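Local coordinates for C2 domain protein (Scophthalmus maximus, PDB 3W56), which binds calcium ions through acidic loops at one end of a C2 domain and probably docks on phospholipid membranes in a calcium-dependent way, at residues L86-E91 and D97-C102; V46-F49 and N54-E57. One frame throughout, in Å; residues are numbered along the deposited sequence.

Contact 1: L86-E91 and D97-C102; sequences LEVHDE and DLLGVC
Leu-98 lays CD1 over one face of the His-89 ring, a CH-pi contact 4.1 Å from the ring centroid and displaced toward the rim. With CG anti to the carbonyl carbon (chi1 -63°), the imidazole turns back along its own strand, and NE2 donates to Glu-87 OE1 over 2.9 Å, in the ring plane and on the carboxylate's anti lone pair. A salt bridge from Glu-87 OE2 to Arg-85 NE probably helps fix the carboxylate, while Val-101 CG2 lies alongside Glu-87 CG at 3.6 Å. Underneath, the hairpin of strands 83-90 and 97-105 breaks step in a classic beta bulge: Val-88 O receives Leu-99 N at 2.6 Å and, weakly, Gly-100 N at 3.4 Å. The bulge turns Leu-99 toward the partner strand, where its CD1 meets Asp-90 CB at 3.8 Å. Straight backbone bonds pair Asp-90 with Asp-97, and Asp-90 OD1 accepts from Asp-43 N. Asp-90 and Asp-97 both bind calcium in this protein, though no ion is present here; Asp-90 OD2 and Asp-97 OD2 stand 5.0 Å apart. Two carboxylates so placed probably repel each other until a cation neutralises them, which suits a calcium site at the hairpin's end.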
loop_
_atom_site.group_PDB
_atom_site.type_symbol
_atom_site.label_atom_id
_atom_site.label_comp_id
_atom_site.label_asym_id
_atom_site.label_seq_id
_atom_site.Cartn_x
_atom_site.Cartn_y
_atom_site.Cartn_z
ATOM N N LEU A 86 -1.667 0.408 4.959
ATOM C CA LEU A 86 -1.750 0.641 3.528
ATOM C C LEU A 86 -3.153 1.081 3.253
ATOM O O LEU A 86 -4.115 0.456 3.640
ATOM C CB LEU A 86 -1.391 -0.615 2.728
ATOM C CG LEU A 86 0.000 -1.164 2.956
ATOM C CD1 LEU A 86 0.322 -2.368 2.010
ATOM C CD2 LEU A 86 1.093 -0.159 2.749
ATOM N N GLU A 87 -3.276 2.206 2.585
ATOM C CA GLU A 87 -4.585 2.583 2.139
ATOM C C GLU A 87 -4.572 2.671 0.623
ATOM O O GLU A 87 -3.673 3.317 0.040
ATOM C CB GLU A 87 -5.012 3.905 2.765
ATOM C CG GLU A 87 -4.892 3.939 4.261
ATOM C CD GLU A 87 -5.132 5.322 4.806
ATOM O OE1 GLU A 87 -5.438 6.223 3.988
ATOM O OE2 GLU A 87 -4.969 5.505 6.037
ATOM N N VAL A 88 -5.599 2.098 0.017
ATOM C CA VAL A 88 -5.817 2.215 -1.420
ATOM C C VAL A 88 -6.907 3.269 -1.655
ATOM O O VAL A 88 -8.022 3.159 -1.120
ATOM C CB VAL A 88 -6.187 0.879 -2.043
ATOM C CG1 VAL A 88 -6.548 1.078 -3.505
ATOM C CG2 VAL A 88 -5.011 -0.125 -1.857
ATOM N N HIS A 89 -6.587 4.275 -2.449
ATOM C CA HIS A 89 -7.561 5.348 -2.769
ATOM C C HIS A 89 -7.816 5.485 -4.238
ATOM O O HIS A 89 -7.007 5.103 -5.087
ATOM C CB HIS A 89 -7.081 6.703 -2.288
ATOM C CG HIS A 89 -6.921 6.793 -0.818
ATOM N ND1 HIS A 89 -7.810 7.487 -0.006
ATOM C CD2 HIS A 89 -5.968 6.300 0.003
ATOM C CE1 HIS A 89 -7.405 7.400 1.248
ATOM N NE2 HIS A 89 -6.281 6.692 1.281
ATOM N N ASP A 90 -8.960 6.061 -4.539
ATOM C CA ASP A 90 -9.364 6.340 -5.904
ATOM C C ASP A 90 -9.353 7.828 -6.042
ATOM O O ASP A 90 -10.075 8.523 -5.315
ATOM C CB ASP A 90 -10.743 5.757 -6.079
ATOM C CG ASP A 90 -11.282 5.907 -7.486
ATOM O OD1 ASP A 90 -10.614 6.567 -8.355
ATOM O OD2 ASP A 90 -12.384 5.344 -7.713
ATOM N N GLU A 91 -8.480 8.352 -6.900
ATOM C CA GLU A 91 -8.333 9.814 -6.946
ATOM C C GLU A 91 -9.439 10.454 -7.759
ATOM O O GLU A 91 -9.793 9.996 -8.842
ATOM C CB GLU A 91 -6.982 10.213 -7.544
ATOM C CG GLU A 91 -6.849 11.724 -7.734
ATOM C CD GLU A 91 -5.676 12.096 -8.600
ATOM O OE1 GLU A 91 -4.690 12.657 -8.048
ATOM O OE2 GLU A 91 -5.734 11.823 -9.839
ATOM N N ASP A 97 -11.500 8.776 -2.822
ATOM C CA ASP A 97 -12.385 7.777 -2.210
ATOM C C ASP A 97 -11.525 6.665 -1.621
ATOM O O ASP A 97 -10.655 6.094 -2.302
ATOM C CB ASP A 97 -13.371 7.244 -3.243
ATOM C CG ASP A 97 -14.353 6.249 -2.658
ATOM O OD1 ASP A 97 -14.560 6.226 -1.409
ATOM O OD2 ASP A 97 -14.922 5.484 -3.465
ATOM N N LEU A 98 -11.669 6.433 -0.327
ATOM C CA LEU A 98 -10.901 5.356 0.314
ATOM C C LEU A 98 -11.451 4.005 -0.143
ATOM O O LEU A 98 -12.652 3.730 0.010
ATOM C CB LEU A 98 -10.924 5.516 1.841
ATOM C CG LEU A 98 -10.452 4.334 2.692
ATOM C CD1 LEU A 98 -8.968 4.054 2.375
ATOM C CD2 LEU A 98 -10.666 4.615 4.160
ATOM N N LEU A 99 -10.595 3.145 -0.711
ATOM C CA LEU A 99 -11.107 1.885 -1.263
ATOM C C LEU A 99 -10.903 0.730 -0.302
ATOM O O LEU A 99 -11.661 -0.259 -0.296
ATOM C CB LEU A 99 -10.415 1.593 -2.599
ATOM C CG LEU A 99 -10.739 2.632 -3.672
ATOM C CD1 LEU A 99 -10.163 2.197 -5.048
ATOM C CD2 LEU A 99 -12.252 2.873 -3.740
ATOM N N GLY A 100 -9.901 0.858 0.566
ATOM C CA GLY A 100 -9.688 -0.195 1.544
ATOM C C GLY A 100 -8.506 0.130 2.386
ATOM O O GLY A 100 -7.645 0.939 1.983
ATOM N N VAL A 101 -8.493 -0.413 3.590
ATOM C CA VAL A 101 -7.342 -0.206 4.490
ATOM C C VAL A 101 -6.793 -1.546 4.991
ATOM O O VAL A 101 -7.562 -2.465 5.336
ATOM C CB VAL A 101 -7.717 0.690 5.677
ATOM C CG1 VAL A 101 -6.663 0.638 6.802
ATOM C CG2 VAL A 101 -7.868 2.099 5.204
ATOM N N CYS A 102 -5.479 -1.685 5.025
ATOM C CA CYS A 102 -4.926 -2.827 5.736
ATOM C C CYS A 102 -3.827 -2.463 6.691
ATOM O O CYS A 102 -2.995 -1.536 6.459
ATOM C CB CYS A 102 -4.521 -3.954 4.808
ATOM S SG CYS A 102 -5.982 -4.491 3.956
#

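Contact 2: V46-F49 and N54-E57; sequences VKVF and NLGE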
loop_
_atom_site.group_PDB
_atom_site.type_symbol
_atom_site.label_atom_id
_atom_site.label_comp_id
_atom_site.label_asym_id
_atom_site.label_seq_id
_atom_site.Cartn_x
_atom_site.Cartn_y
_atom_site.Cartn_z
ATOM N N VAL A 46 -1.802 4.304 -3.684
ATOM C CA VAL A 46 -1.609 3.703 -2.357
ATOM C C VAL A 46 -0.907 4.613 -1.371
ATOM O O VAL A 46 0.136 5.223 -1.673
ATOM C CB VAL A 46 -0.809 2.373 -2.490
ATOM C CG1 VAL A 46 -0.774 1.627 -1.183
ATOM C CG2 VAL A 46 -1.442 1.522 -3.609
ATOM N N LYS A 47 -1.480 4.711 -0.171
ATOM C CA LYS A 47 -0.863 5.499 0.901
ATOM C C LYS A 47 -0.222 4.539 1.846
ATOM O O LYS A 47 -0.799 3.461 2.160
ATOM C CB LYS A 47 -1.899 6.319 1.662
ATOM C CG LYS A 47 -2.578 7.451 0.898
ATOM C CD LYS A 47 -3.150 8.468 1.966
ATOM C CE LYS A 47 -4.229 9.312 1.338
ATOM N NZ LYS A 47 -4.955 10.135 2.391
ATOM N N VAL A 48 0.952 4.890 2.338
ATOM C CA VAL A 48 1.827 4.008 3.110
ATOM C C VAL A 48 2.265 4.694 4.376
ATOM O O VAL A 48 2.915 5.794 4.350
ATOM C CB VAL A 48 3.123 3.629 2.351
ATOM C CG1 VAL A 48 3.952 2.642 3.097
ATOM C CG2 VAL A 48 2.743 3.052 0.982
ATOM N N PHE A 49 1.916 4.039 5.471
ATOM C CA PHE A 49 2.340 4.478 6.805
ATOM C C PHE A 49 3.096 3.361 7.494
ATOM O O PHE A 49 2.763 2.170 7.374
ATOM C CB PHE A 49 1.122 4.835 7.672
ATOM C CG PHE A 49 0.189 5.829 7.029
ATOM C CD1 PHE A 49 0.282 7.184 7.316
ATOM C CD2 PHE A 49 -0.754 5.396 6.106
ATOM C CE1 PHE A 49 -0.601 8.094 6.700
ATOM C CE2 PHE A 49 -1.657 6.265 5.497
ATOM C CZ PHE A 49 -1.565 7.646 5.789
ATOM N N ASN A 54 4.200 8.805 8.028
ATOM C CA ASN A 54 3.631 8.797 6.690
ATOM C C ASN A 54 4.760 8.657 5.670
ATOM O O ASN A 54 5.394 9.652 5.265
ATOM C CB ASN A 54 2.830 10.085 6.454
ATOM C CG ASN A 54 2.072 10.085 5.145
ATOM O OD1 ASN A 54 2.242 9.216 4.285
ATOM N ND2 ASN A 54 1.223 11.099 4.979
ATOM N N LEU A 55 5.000 7.413 5.237
ATOM C CA LEU A 55 6.080 7.093 4.306
ATOM C C LEU A 55 5.920 7.661 2.888
ATOM O O LEU A 55 6.905 7.750 2.136
ATOM C CB LEU A 55 6.278 5.579 4.244
ATOM C CG LEU A 55 6.707 4.936 5.534
ATOM C CD1 LEU A 55 7.087 3.511 5.250
ATOM C CD2 LEU A 55 7.926 5.683 6.163
ATOM N N GLY A 56 4.712 8.120 2.547
ATOM C CA GLY A 56 4.426 8.588 1.206
ATOM C C GLY A 56 3.258 7.900 0.503
ATOM O O GLY A 56 2.417 7.231 1.122
ATOM N N GLU A 57 3.140 8.167 -0.780
ATOM C CA GLU A 57 2.083 7.565 -1.561
ATOM C C GLU A 57 2.633 7.271 -2.927
ATOM O O GLU A 57 3.606 7.924 -3.379
ATOM C CB GLU A 57 0.795 8.409 -1.621
ATOM C CG GLU A 57 0.945 9.892 -1.658
ATOM C CD GLU A 57 -0.431 10.591 -1.663
ATOM O OE1 GLU A 57 -0.866 11.010 -2.767
ATOM O OE2 GLU A 57 -1.083 10.691 -0.577
#
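Val-48 O is approached by two successive amides, Leu-55 N at 2.8 Å and Gly-56 N at 3.4 Å, both through weak, bent bonds. This doubled approach marks a beta bulge in the hairpin of strands 44-50 and 53-57, at the outer edge of one sheet of the C2 beta-sandwich. Gly-56 N has a further acceptor in Asn-54 OD1, which closes an Asx turn; the N-H comes from above the amide's carbonyl plane, so it does not lie on a lone pair. From the same residue Val-48 N donates back to Gly-56 O over 3.0 Å, nearly along the C=O axis. Gly-56 has backbone angles (phi 124°) at which any CB would collide with the carbonyl O of Leu-55.

The Asn-54 amide meets the Phe-49 ring obliquely, CG 3.7 Å from CE1, with the two planes 32° apart. Having CG anti to the backbone N (chi1 -173°) lets Asn-54 serve both the ring and the turn. Farther along this face Lys-47 and Glu-57 run side by side, the carboxylate resting against the lysine's methylenes; Lys-47 NZ stays 4.9 Å from Glu-57 OE2, close enough for attraction between opposite charges but without a salt bridge. Val-48, on the face opposite Phe-49, meets with CG1 the CD1 of Leu-55, which the bulge turns toward the partner strand, and Phe-73 and His-75 of strand 73-78, which belongs to the second sheet, touch Val-48 and Leu-55 respectively. Toward the far end, Val-46 N is bonded to Thr-58 OG1, and Val-46 O receives a CA-H...O contact from Glu-57 CA at 3.0 Å.

How the contacts relate
Contacts 1 and 2 are neighbouring hairpins of one four-stranded antiparallel sheet, joined where inner strands 83-90 and 44-50 run side by side. Glu-87 O and Lys-47 N probably share a hydrogen bond there, while Lys-47 CE packs against His-89 NE2 and the Phe-49 ring against Glu-87 OE2. Each hairpin pairs an inner strand with an edge strand, with a classic bulge in contact 1 and a beta bulge in contact 2. Contact 1 is the more buried and more fully hydrogen-bonded, and ends in calcium-binding acids. Contact 2 has fewer bonds, two of them weak and bent, an Asx turn, and Lys-47 and Glu-57 side by side near the surface; none of its residues is among the known calcium ligands.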